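Local coordinates for protein aminopeptidase P; XAA-pro aminopeptidase (PDB 3IL0) that probably acts as a metal-dependent aminopeptidase of the M24B family, this chain being only its N-terminal creatinase/prolidase-type domain, at residues 6-11 and 44-49; 51-56 and 61-66. One frame throughout, in Å; residues are numbered along the deposited sequence.

Interaction 1 (6-11 and 44-49); sequences RRLERF and VFITKN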
ATOM      1  N   ARG A   6     -11.489  -3.536  10.846  1.00 62.86           N
ATOM      2  CA  ARG A   6     -12.589  -3.028  10.038  1.00 61.92           C
ATOM      3  C   ARG A   6     -12.344  -1.621   9.511  1.00 59.81           C
ATOM      4  O   ARG A   6     -13.168  -1.050   8.790  1.00 59.20           O
ATOM      5  CB  ARG A   6     -13.926  -3.179  10.792  1.00 62.63           C
ATOM      6  CG  ARG A   6     -14.667  -4.494  10.433  1.00 65.45           C
ATOM      7  CD  ARG A   6     -15.813  -4.870  11.429  1.00 68.79           C
ATOM      8  NE  ARG A   6     -15.343  -5.022  12.810  1.00 71.21           N
ATOM      9  CZ  ARG A   6     -14.559  -6.012  13.261  1.00 74.34           C
ATOM     10  NH1 ARG A   6     -14.130  -6.990  12.457  1.00 75.27           N
ATOM     11  NH2 ARG A   6     -14.198  -6.030  14.546  1.00 75.43           N
ATOM     12  N   ARG A   7     -11.192  -1.063   9.875  1.00 57.59           N
ATOM     13  CA  ARG A   7     -10.489  -0.134   8.968  1.00 55.28           C
ATOM     14  C   ARG A   7     -10.012  -0.908   7.753  1.00 52.81           C
ATOM     15  O   ARG A   7     -10.187  -0.427   6.624  1.00 52.31           O
ATOM     16  CB  ARG A   7      -9.293   0.562   9.608  1.00 55.49           C
ATOM     17  CG  ARG A   7      -8.442  -0.271  10.550  1.00 55.50           C
ATOM     18  CD  ARG A   7      -7.445   0.618  11.310  1.00 57.31           C
ATOM     19  NE  ARG A   7      -8.106   1.717  12.047  1.00 57.26           N
ATOM     20  CZ  ARG A   7      -7.523   2.487  12.968  1.00 55.87           C
ATOM     21  NH1 ARG A   7      -6.258   2.277  13.329  1.00 54.47           N
ATOM     22  NH2 ARG A   7      -8.225   3.461  13.549  1.00 55.47           N
ATOM     23  N   LEU A   8      -9.438  -2.097   8.002  1.00 49.46           N
ATOM     24  CA  LEU A   8      -8.957  -2.982   6.925  1.00 47.55           C
ATOM     25  C   LEU A   8     -10.125  -3.546   6.130  1.00 46.76           C
ATOM     26  O   LEU A   8     -10.037  -3.670   4.927  1.00 46.30           O
ATOM     27  CB  LEU A   8      -8.020  -4.069   7.448  1.00 46.03           C
ATOM     28  CG  LEU A   8      -6.730  -3.472   8.054  1.00 44.80           C
ATOM     29  CD1 LEU A   8      -5.808  -4.517   8.654  1.00 41.65           C
ATOM     30  CD2 LEU A   8      -5.947  -2.661   7.039  1.00 42.79           C
ATOM     31  N   GLU A   9     -11.256  -3.792   6.773  1.00 46.37           N
ATOM     32  CA  GLU A   9     -12.438  -4.209   6.037  1.00 46.42           C
ATOM     33  C   GLU A   9     -13.154  -3.022   5.362  1.00 45.12           C
ATOM     34  O   GLU A   9     -13.757  -3.206   4.298  1.00 44.57           O
ATOM     35  CB  GLU A   9     -13.395  -5.039   6.896  1.00 47.90           C
ATOM     36  CG  GLU A   9     -13.303  -6.565   6.646  1.00 52.27           C
ATOM     37  CD  GLU A   9     -12.523  -7.355   7.746  1.00 59.60           C
ATOM     38  OE1 GLU A   9     -12.850  -7.224   8.973  1.00 63.11           O
ATOM     39  OE2 GLU A   9     -11.611  -8.157   7.371  1.00 62.41           O
ATOM     40  N   ARG A  10     -13.086  -1.809   5.926  1.00 43.35           N
ATOM     41  CA  ARG A  10     -13.557  -0.649   5.164  1.00 42.03           C
ATOM     42  C   ARG A  10     -12.699  -0.505   3.891  1.00 39.44           C
ATOM     43  O   ARG A  10     -13.211  -0.227   2.803  1.00 38.09           O
ATOM     44  CB  ARG A  10     -13.466   0.640   5.963  1.00 42.83           C
ATOM     45  CG  ARG A  10     -14.627   0.913   6.922  1.00 48.26           C
ATOM     46  CD  ARG A  10     -14.164   1.699   8.137  1.00 52.53           C
ATOM     47  NE  ARG A  10     -15.085   1.506   9.250  1.00 57.97           N
ATOM     48  CZ  ARG A  10     -16.271   2.139   9.399  1.00 61.55           C
ATOM     49  NH1 ARG A  10     -16.706   3.019   8.486  1.00 62.02           N
ATOM     50  NH2 ARG A  10     -17.041   1.885  10.473  1.00 61.42           N
ATOM     51  N   PHE A  11     -11.391  -0.680   4.061  1.00 36.93           N
ATOM     52  CA  PHE A  11     -10.420  -0.445   3.008  1.00 35.53           C
ATOM     53  C   PHE A  11     -10.816  -1.314   1.802  1.00 34.85           C
ATOM     54  O   PHE A  11     -10.985  -0.838   0.682  1.00 33.31           O
ATOM     55  CB  PHE A  11      -9.012  -0.812   3.521  1.00 35.36           C
ATOM     56  CG  PHE A  11      -7.869  -0.283   2.650  1.00 35.20           C
ATOM     57  CD1 PHE A  11      -7.030   0.712   3.123  1.00 33.71           C
ATOM     58  CD2 PHE A  11      -7.650  -0.789   1.363  1.00 36.83           C
ATOM     59  CE1 PHE A  11      -6.001   1.172   2.366  1.00 35.63           C
ATOM     60  CE2 PHE A  11      -6.616  -0.317   0.570  1.00 35.60           C
ATOM     61  CZ  PHE A  11      -5.780   0.645   1.069  1.00 36.98           C
ATOM     62  N   VAL A  44       3.129   0.411   2.071  1.00 29.93           N
ATOM     63  CA  VAL A  44       2.021  -0.538   2.150  1.00 26.70           C
ATOM     64  C   VAL A  44       1.399  -0.701   0.777  1.00 24.78           C
ATOM     65  O   VAL A  44       1.302   0.268  -0.007  1.00 24.43           O
ATOM     66  CB  VAL A  44       1.012  -0.067   3.191  1.00 26.57           C
ATOM     67  CG1 VAL A  44      -0.364  -0.761   3.051  1.00 23.23           C
ATOM     68  CG2 VAL A  44       1.638  -0.239   4.542  1.00 25.91           C
ATOM     69  N   PHE A  45       0.985  -1.921   0.477  1.00 22.37           N
ATOM     70  CA  PHE A  45       0.365  -2.183  -0.769  1.00 21.91           C
ATOM     71  C   PHE A  45      -0.743  -3.186  -0.473  1.00 23.40           C
ATOM     72  O   PHE A  45      -0.449  -4.321  -0.153  1.00 23.27           O
ATOM     73  CB  PHE A  45       1.391  -2.736  -1.777  1.00 21.32           C
ATOM     74  CG  PHE A  45       0.841  -2.911  -3.182  1.00 18.81           C
ATOM     75  CD1 PHE A  45       0.680  -1.832  -4.004  1.00 21.15           C
ATOM     76  CD2 PHE A  45       0.475  -4.149  -3.651  1.00 20.65           C
ATOM     77  CE1 PHE A  45       0.171  -1.981  -5.293  1.00 25.27           C
ATOM     78  CE2 PHE A  45      -0.046  -4.338  -4.973  1.00 20.94           C
ATOM     79  CZ  PHE A  45      -0.181  -3.252  -5.786  1.00 25.44           C
ATOM     80  N   ILE A  46      -2.002  -2.767  -0.618  1.00 24.19           N
ATOM     81  CA  ILE A  46      -3.194  -3.568  -0.299  1.00 25.58           C
ATOM     82  C   ILE A  46      -3.993  -3.851  -1.582  1.00 25.64           C
ATOM     83  O   ILE A  46      -4.271  -2.935  -2.389  1.00 25.34           O
ATOM     84  CB  ILE A  46      -4.112  -2.878   0.791  1.00 26.25           C
ATOM     85  CG1 ILE A  46      -3.336  -2.709   2.096  1.00 27.91           C
ATOM     86  CG2 ILE A  46      -5.400  -3.707   1.113  1.00 25.69           C
ATOM     87  CD1 ILE A  46      -4.111  -1.934   3.176  1.00 28.01           C
ATOM     88  N   THR A  47      -4.329  -5.135  -1.755  1.00 24.76           N
ATOM     89  CA  THR A  47      -5.217  -5.616  -2.820  1.00 25.15           C
ATOM     90  C   THR A  47      -6.543  -6.234  -2.203  1.00 25.08           C
ATOM     91  O   THR A  47      -6.710  -6.306  -0.977  1.00 23.87           O
ATOM     92  CB  THR A  47      -4.449  -6.683  -3.661  1.00 25.45           C
ATOM     93  OG1 THR A  47      -4.443  -7.931  -2.956  1.00 28.01           O
ATOM     94  CG2 THR A  47      -2.971  -6.212  -3.872  1.00 21.46           C
ATOM     95  N   LYS A  48      -7.463  -6.672  -3.054  1.00 25.70           N
ATOM     96  CA  LYS A  48      -8.608  -7.393  -2.566  1.00 27.52           C
ATOM     97  C   LYS A  48      -8.193  -8.649  -1.805  1.00 29.89           C
ATOM     98  O   LYS A  48      -8.923  -9.061  -0.914  1.00 31.14           O
ATOM     99  CB  LYS A  48      -9.547  -7.721  -3.687  1.00 27.66           C
ATOM    100  CG  LYS A  48     -10.356  -6.470  -4.053  1.00 29.77           C
ATOM    101  CD  LYS A  48     -11.387  -6.725  -5.098  1.00 29.91           C
ATOM    102  CE  LYS A  48     -11.806  -5.429  -5.777  1.00 31.95           C
ATOM    103  NZ  LYS A  48     -10.790  -5.143  -6.829  1.00 30.77           N
ATOM    104  N   ASN A  49      -7.008  -9.212  -2.112  1.00 30.28           N
ATOM    105  CA  ASN A  49      -6.558 -10.373  -1.440  1.00 31.94           C
ATOM    106  C   ASN A  49      -5.338 -10.301  -0.586  1.00 32.72           C
ATOM    107  O   ASN A  49      -5.224 -11.170   0.214  1.00 33.54           O
ATOM    108  CB  ASN A  49      -6.548 -11.522  -2.414  1.00 31.56           C
ATOM    109  CG  ASN A  49      -7.968 -11.870  -2.808  1.00 34.96           C
ATOM    110  OD1 ASN A  49      -8.830 -12.057  -1.900  1.00 41.42           O
ATOM    111  ND2 ASN A  49      -8.278 -11.822  -4.086  1.00 32.60           N
TER

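Interaction 2 (51-56 and 61-66); sequences RLFLTD and LIAKQS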
ATOM      1  N   ARG A  51      -2.301  -7.965   1.881  1.00 33.03           N
ATOM      2  CA  ARG A  51      -1.866  -6.768   2.515  1.00 33.86           C
ATOM      3  C   ARG A  51      -0.379  -6.927   2.661  1.00 33.78           C
ATOM      4  O   ARG A  51       0.079  -7.853   3.346  1.00 35.42           O
ATOM      5  CB  ARG A  51      -2.519  -6.623   3.873  1.00 34.87           C
ATOM      6  CG  ARG A  51      -4.033  -6.613   3.824  1.00 36.69           C
ATOM      7  CD  ARG A  51      -4.604  -6.081   5.110  1.00 41.23           C
ATOM      8  NE  ARG A  51      -6.026  -6.383   5.106  1.00 45.75           N
ATOM      9  CZ  ARG A  51      -6.591  -7.444   5.672  1.00 48.36           C
ATOM     10  NH1 ARG A  51      -5.881  -8.311   6.377  1.00 49.14           N
ATOM     11  NH2 ARG A  51      -7.892  -7.616   5.539  1.00 51.68           N
ATOM     12  N   LEU A  52       0.383  -6.037   2.029  1.00 32.63           N
ATOM     13  CA  LEU A  52       1.818  -6.090   2.100  1.00 32.49           C
ATOM     14  C   LEU A  52       2.364  -4.927   2.887  1.00 34.01           C
ATOM     15  O   LEU A  52       1.929  -3.771   2.746  1.00 33.27           O
ATOM     16  CB  LEU A  52       2.408  -6.067   0.701  1.00 31.75           C
ATOM     17  CG  LEU A  52       1.990  -7.144  -0.296  1.00 30.54           C
ATOM     18  CD1 LEU A  52       2.818  -6.994  -1.564  1.00 25.70           C
ATOM     19  CD2 LEU A  52       2.113  -8.605   0.352  1.00 28.17           C
ATOM     20  N   PHE A  53       3.352  -5.224   3.710  1.00 35.78           N
ATOM     21  CA  PHE A  53       4.073  -4.178   4.428  1.00 37.18           C
ATOM     22  C   PHE A  53       5.518  -4.331   4.030  1.00 37.99           C
ATOM     23  O   PHE A  53       6.092  -5.409   4.211  1.00 38.17           O
ATOM     24  CB  PHE A  53       3.903  -4.360   5.960  1.00 37.46           C
ATOM     25  CG  PHE A  53       4.635  -3.334   6.777  1.00 39.31           C
ATOM     26  CD1 PHE A  53       3.957  -2.242   7.309  1.00 41.49           C
ATOM     27  CD2 PHE A  53       6.009  -3.451   7.009  1.00 42.02           C
ATOM     28  CE1 PHE A  53       4.625  -1.293   8.064  1.00 42.07           C
ATOM     29  CE2 PHE A  53       6.690  -2.496   7.730  1.00 42.26           C
ATOM     30  CZ  PHE A  53       5.994  -1.420   8.280  1.00 42.28           C
ATOM     31  N   LEU A  54       6.127  -3.279   3.504  1.00 39.33           N
ATOM     32  CA  LEU A  54       7.459  -3.436   2.963  1.00 40.61           C
ATOM     33  C   LEU A  54       8.434  -2.528   3.685  1.00 42.43           C
ATOM     34  O   LEU A  54       8.245  -1.309   3.733  1.00 42.22           O
ATOM     35  CB  LEU A  54       7.470  -3.197   1.424  1.00 40.50           C
ATOM     36  CG  LEU A  54       6.518  -4.057   0.561  1.00 39.10           C
ATOM     37  CD1 LEU A  54       5.323  -3.270   0.100  1.00 36.67           C
ATOM     38  CD2 LEU A  54       7.222  -4.615  -0.630  1.00 37.70           C
ATOM     39  N   THR A  55       9.495  -3.129   4.218  1.00 44.97           N
ATOM     40  CA  THR A  55      10.567  -2.364   4.851  1.00 46.99           C
ATOM     41  C   THR A  55      11.981  -3.005   4.707  1.00 49.23           C
ATOM     42  O   THR A  55      12.137  -4.137   4.239  1.00 48.90           O
ATOM     43  CB  THR A  55      10.198  -2.105   6.318  1.00 46.69           C
ATOM     44  OG1 THR A  55      11.095  -1.145   6.868  1.00 46.37           O
ATOM     45  CG2 THR A  55      10.223  -3.390   7.116  1.00 45.33           C
ATOM     46  N   ASP A  56      13.000  -2.232   5.077  1.00 52.62           N
ATOM     47  CA  ASP A  56      14.416  -2.683   5.108  1.00 55.28           C
ATOM     48  C   ASP A  56      14.756  -3.664   6.255  1.00 56.89           C
ATOM     49  O   ASP A  56      13.900  -3.998   7.107  1.00 56.99           O
ATOM     50  CB  ASP A  56      15.355  -1.478   5.210  1.00 55.42           C
ATOM     51  CG  ASP A  56      15.162  -0.707   6.508  1.00 57.85           C
ATOM     52  OD1 ASP A  56      14.939  -1.348   7.573  1.00 57.48           O
ATOM     53  OD2 ASP A  56      15.222   0.553   6.458  1.00 61.27           O
ATOM     54  N   LEU A  61      12.213  -6.896  12.230  1.00 63.51           N
ATOM     55  CA  LEU A  61      11.854  -7.516  13.514  1.00 63.09           C
ATOM     56  C   LEU A  61      10.796  -6.659  14.191  1.00 62.80           C
ATOM     57  O   LEU A  61       9.678  -7.138  14.440  1.00 62.59           O
ATOM     58  CB  LEU A  61      13.084  -7.697  14.438  1.00 63.25           C
ATOM     59  CG  LEU A  61      14.219  -8.649  14.000  1.00 62.43           C
ATOM     60  CD1 LEU A  61      15.587  -8.281  14.667  1.00 60.59           C
ATOM     61  CD2 LEU A  61      13.831 -10.115  14.233  1.00 59.54           C
ATOM     62  N   ILE A  62      11.143  -5.397  14.466  1.00 62.65           N
ATOM     63  CA  ILE A  62      10.157  -4.391  14.909  1.00 62.83           C
ATOM     64  C   ILE A  62       8.793  -4.675  14.269  1.00 63.00           C
ATOM     65  O   ILE A  62       7.826  -5.064  14.956  1.00 62.95           O
ATOM     66  CB  ILE A  62      10.544  -2.941  14.479  1.00 62.80           C
ATOM     67  CG1 ILE A  62      11.800  -2.448  15.196  1.00 62.79           C
ATOM     68  CG2 ILE A  62       9.353  -1.991  14.688  1.00 62.41           C
ATOM     69  CD1 ILE A  62      13.044  -2.443  14.328  1.00 62.97           C
ATOM     70  N   ALA A  63       8.752  -4.496  12.941  1.00 62.85           N
ATOM     71  CA  ALA A  63       7.529  -4.624  12.159  1.00 62.74           C
ATOM     72  C   ALA A  63       6.972  -6.034  12.262  1.00 62.52           C
ATOM     73  O   ALA A  63       5.756  -6.214  12.405  1.00 62.67           O
ATOM     74  CB  ALA A  63       7.785  -4.248  10.698  1.00 62.69           C
ATOM     75  N   LYS A  64       7.853  -7.036  12.218  1.00 62.35           N
ATOM     76  CA  LYS A  64       7.389  -8.424  12.251  1.00 62.03           C
ATOM     77  C   LYS A  64       6.660  -8.693  13.548  1.00 61.86           C
ATOM     78  O   LYS A  64       5.756  -9.515  13.576  1.00 61.74           O
ATOM     79  CB  LYS A  64       8.512  -9.446  12.026  1.00 62.07           C
ATOM     80  CG  LYS A  64       7.983 -10.776  11.481  1.00 61.93           C
ATOM     81  CD  LYS A  64       8.816 -11.331  10.330  1.00 62.62           C
ATOM     82  CE  LYS A  64       7.962 -12.275   9.470  1.00 63.61           C
ATOM     83  NZ  LYS A  64       8.714 -13.008   8.390  1.00 64.72           N
ATOM     84  N   GLN A  65       7.018  -7.971  14.610  1.00 61.58           N
ATOM     85  CA  GLN A  65       6.315  -8.132  15.879  1.00 61.33           C
ATOM     86  C   GLN A  65       5.134  -7.190  16.061  1.00 61.03           C
ATOM     87  O   GLN A  65       4.039  -7.643  16.412  1.00 61.41           O
ATOM     88  CB  GLN A  65       7.288  -8.053  17.049  1.00 61.39           C
ATOM     89  CG  GLN A  65       7.805  -9.442  17.408  1.00 61.36           C
ATOM     90  CD  GLN A  65       8.980  -9.417  18.327  1.00 61.39           C
ATOM     91  OE1 GLN A  65       9.732  -8.449  18.353  1.00 61.83           O
ATOM     92  NE2 GLN A  65       9.156 -10.486  19.094  1.00 60.85           N
ATOM     93  N   SER A  66       5.327  -5.900  15.812  1.00 60.49           N
ATOM     94  CA  SER A  66       4.225  -4.942  15.993  1.00 59.97           C
ATOM     95  C   SER A  66       3.010  -5.209  15.069  1.00 59.43           C
ATOM     96  O   SER A  66       1.892  -5.297  15.563  1.00 59.54           O
ATOM     97  CB  SER A  66       4.726  -3.496  15.842  1.00 59.84           C
ATOM     98  OG  SER A  66       5.728  -3.402  14.846  1.00 60.60           O
TER

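Interaction 1 (6-11 and 44-49)
Ile46 lays its CD1 methyl over one face of the Phe11 ring, and this pair makes up most of the interaction, with the CH-pi approach at its centre. The evidence is direct: CD1 of Ile46 stands 3.7 Å from the centroid of the Phe11 ring, only 11° off the ring normal, and its distances to the six ring carbons are nearly even. The two side chains come from opposite directions, the phenyl from helix 7-18 and the branched chain from strand 42-47. Phe11 reaches across because CG is anti to the backbone N (chi1 -165°). Both branches of Ile46 take part: the CG1 arm puts CD1 over the ring centre, while CB and the CG2 branch lie against the CE2 corner, each 3.6 Å from Phe11 CE2. One turn earlier on the helix, Leu8 adds a looser touch, its CD2 methyl 4.3 Å from Ile46 CD1. All three touching residues are buried, and the link is wholly apolar.

The surroundings extend this packing. Leu34 of helix 28-35 touches Leu8, Phe11 and Ile46, and Phe123 meets Phe11 edge-to-face. Beyond Ile46, Thr47 OG1 accepts from Asn49 N at 3.0 Å, an ST turn. Such apolar packing of helix 7-18 on the six-stranded mixed sheet is as expected for the layered alpha/beta fold of the creatinase/prolidase N-terminal domain.

Interaction 2 (51-56 and 61-66)
The Phe53 ring meets the methyl of Ala63 obliquely, while at the ring's edge, in its plane, lies Thr55 CG2 from the same strand. Ala63 CB comes in at the CE2 corner, 3.6 Å from Phe53 CE2, with the flanking Phe53 CZ and CD2 at 4.1 and 4.2 Å from that methyl. With CG anti to the backbone N (chi1 179°), the phenyl extends from the strand toward the helix. Thr55, two residues on and on the same side of the strand, brings its CG2 to 4.4 Å from Ala63 CB; its hydroxyl is hydrogen-bonded to Asn41 O. The one methyl of Ala63 thus meets Phe53 closely and Thr55 only marginally, and the CA atoms of Thr55 and Ala63 are 8.2 Å apart, the nearest CA pair between the segments.

Within the helix, Ser66 OG donates to Ile62 O at 2.7 Å from above the carbonyl plane (53° out of it). That oxygen also accepts from Ser66 N, so Ser66 gives it two bonds, with a weak third from Gln65 N.

Phe37 packs edge-to-face with Phe53, and Phe70 touches it from a loop. Strand 51-55, helix 60-66 and strand 71-74 form a beta-alpha-beta unit whose two strands are parallel neighbours; strand 42-47 runs antiparallel along the other side of 51-55, and Leu54 meets helix 78-88.

From the N terminus, helix 7-18 opens interaction 1, which closes on strand 42-47 after 32 intervening residues that hold the rest of helix 7-18, strand 22-25 and helix 28-35. The chain then turns into strand 51-55, and interaction 2 closes a much shorter loop, four residues long, on helix 60-66. The two closures are therefore in series, neither nested nor crossing, with centres about 16 Å apart. They meet where the antiparallel strands are adjacent: Leu52 N lies 2.9 Å from Phe45 O, a probable hydrogen bond. Separately, Leu8 CB packs on Arg51 NE at 3.8 Å, a helix-to-strand touch. Together they tie two helices to neighbouring strands of one mixed sheet.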